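Local coordinates for protein-glutamine gamma-glutamyltransferase 2 (Pagrus major, PDB 1G0D) that catalyses the calcium-dependent cross-linking of proteins, probably joining peptide-bound glutamine to lysine side chains or to other primary amines with release of ammonia, at residues T218-V223 with Q352-T357. Residues are numbered along the deposited sequence; the frame is centred on the assembly and turned at random.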
# COMPACT_ATOMS: atom_id res chain seq x y z
N THR A 218 7.77 -11.10 -6.72
CA THR A 218 8.95 -11.10 -5.86
C THR A 218 8.92 -9.95 -4.85
O THR A 218 9.20 -10.15 -3.70
CB THR A 218 10.20 -10.98 -6.68
OG1 THR A 218 10.25 -12.09 -7.58
CG2 THR A 218 11.41 -10.96 -5.80
N ILE A 219 8.60 -8.74 -5.30
CA ILE A 219 8.52 -7.60 -4.40
C ILE A 219 7.43 -7.84 -3.38
O ILE A 219 7.62 -7.62 -2.20
CB ILE A 219 8.20 -6.31 -5.16
CG1 ILE A 219 9.40 -5.89 -6.00
CG2 ILE A 219 7.87 -5.20 -4.20
CD1 ILE A 219 10.69 -5.80 -5.19
N THR A 220 6.27 -8.29 -3.83
CA THR A 220 5.19 -8.52 -2.89
C THR A 220 5.58 -9.53 -1.80
O THR A 220 5.17 -9.42 -0.63
CB THR A 220 3.98 -9.02 -3.63
OG1 THR A 220 3.53 -7.99 -4.48
CG2 THR A 220 2.87 -9.35 -2.69
N ALA A 221 6.41 -10.49 -2.19
CA ALA A 221 6.85 -11.52 -1.26
C ALA A 221 7.88 -11.04 -0.24
O ALA A 221 7.87 -11.48 0.92
CB ALA A 221 7.38 -12.71 -2.04
N MET A 222 8.75 -10.13 -0.66
CA MET A 222 9.81 -9.62 0.23
C MET A 222 9.39 -8.57 1.25
O MET A 222 10.07 -8.37 2.26
CB MET A 222 10.95 -9.08 -0.61
CG MET A 222 11.68 -10.16 -1.38
SD MET A 222 12.94 -10.93 -0.35
CE MET A 222 13.61 -9.41 0.54
N VAL A 223 8.28 -7.88 0.98
CA VAL A 223 7.81 -6.83 1.89
C VAL A 223 7.55 -7.31 3.29
O VAL A 223 7.89 -6.63 4.25
CB VAL A 223 6.57 -6.13 1.34
CG1 VAL A 223 6.08 -5.06 2.33
CG2 VAL A 223 6.93 -5.50 0.03
N GLN A 352 -3.64 -5.97 -11.56
CA GLN A 352 -3.45 -7.23 -10.86
C GLN A 352 -3.34 -6.92 -9.40
O GLN A 352 -2.71 -5.95 -9.01
CB GLN A 352 -2.17 -7.89 -11.32
CG GLN A 352 -1.96 -7.74 -12.80
CD GLN A 352 -2.76 -8.72 -13.58
OE1 GLN A 352 -2.77 -9.90 -13.27
NE2 GLN A 352 -3.45 -8.25 -14.59
N VAL A 353 -3.96 -7.74 -8.58
CA VAL A 353 -3.92 -7.56 -7.14
C VAL A 353 -2.69 -8.24 -6.57
O VAL A 353 -2.48 -9.40 -6.82
CB VAL A 353 -5.19 -8.17 -6.47
CG1 VAL A 353 -5.01 -8.25 -4.96
CG2 VAL A 353 -6.39 -7.33 -6.79
N LEU A 354 -1.89 -7.49 -5.83
CA LEU A 354 -0.68 -7.98 -5.14
C LEU A 354 -0.91 -7.68 -3.63
O LEU A 354 -0.96 -6.51 -3.21
CB LEU A 354 0.54 -7.20 -5.64
CG LEU A 354 1.53 -7.78 -6.64
CD1 LEU A 354 1.09 -9.11 -7.07
CD2 LEU A 354 1.66 -6.89 -7.82
N ASP A 355 -1.08 -8.70 -2.82
CA ASP A 355 -1.31 -8.48 -1.40
C ASP A 355 -0.07 -8.93 -0.63
O ASP A 355 0.22 -10.12 -0.55
CB ASP A 355 -2.54 -9.26 -0.96
CG ASP A 355 -3.09 -8.78 0.36
OD1 ASP A 355 -2.42 -7.98 1.03
OD2 ASP A 355 -4.20 -9.21 0.72
N PRO A 356 0.70 -7.96 -0.08
CA PRO A 356 1.92 -8.33 0.67
C PRO A 356 1.64 -9.03 2.03
O PRO A 356 2.52 -9.72 2.56
CB PRO A 356 2.65 -6.99 0.84
CG PRO A 356 1.84 -5.94 0.05
CD PRO A 356 0.48 -6.50 -0.11
N THR A 357 0.43 -8.81 2.56
CA THR A 357 -0.01 -9.38 3.81
C THR A 357 -0.17 -10.88 3.65
O THR A 357 -0.98 -11.35 2.84
CB THR A 357 -1.33 -8.79 4.25
OG1 THR A 357 -1.21 -7.35 4.33
CG2 THR A 357 -1.70 -9.33 5.61
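T220 meets strand 350-355 and the proline after it with both branches of its side chain, and its backbone lies nearest P356, the two CA atoms 4.8 Å apart. CG2 is anti to the backbone N and reaches the peptide between D355 and P356, with T220 CG2 3.5 Å from D355 O. The same methyl lies against the proline backbone, T220 CG2 to P356 CA at 3.6 Å. The other branch, OG1, stands beside the backbone N (chi1 -65°) and faces the branch point of L354, whose side chain comes in obliquely. The separation of T220 OG1 from L354 CG, 3.0 Å, is unusually short and the leucine torsions are strained, which makes the placement of that side chain doubtful. The polar partner of the hydroxyl is in its own helix, the carbonyl oxygen of G216 one turn earlier, to which OG1 is hydrogen-bonded. Three residues after T220, V223 adds a purely apolar touch, V223 CB to P356 CB at 4.0 Å. The proline CB also approaches the backbone of the helix, P356 CB lying 3.8 Å from T220 O, while the proline side chain touches F275 of helix 272-286 as well.

The contact thus sets the C-terminal part of helix 212-223 against the part of strand 350-355 that carries the catalytic D355 and the P356 that follows it. D355 turns its CB away from the helix, and its OD2 is hydrogen-bonded to NE2 of the active-site H332; with C272 these residues form the Cys-His-Asp triad of the transglutaminase core. Between the segments the interaction is one of van der Waals packing in a buried setting: the helix covers the backbone behind D355, whereas the carboxylate is hydrogen-bonded to H332 and, weakly, to T357 N, which probably help to fix its rotation.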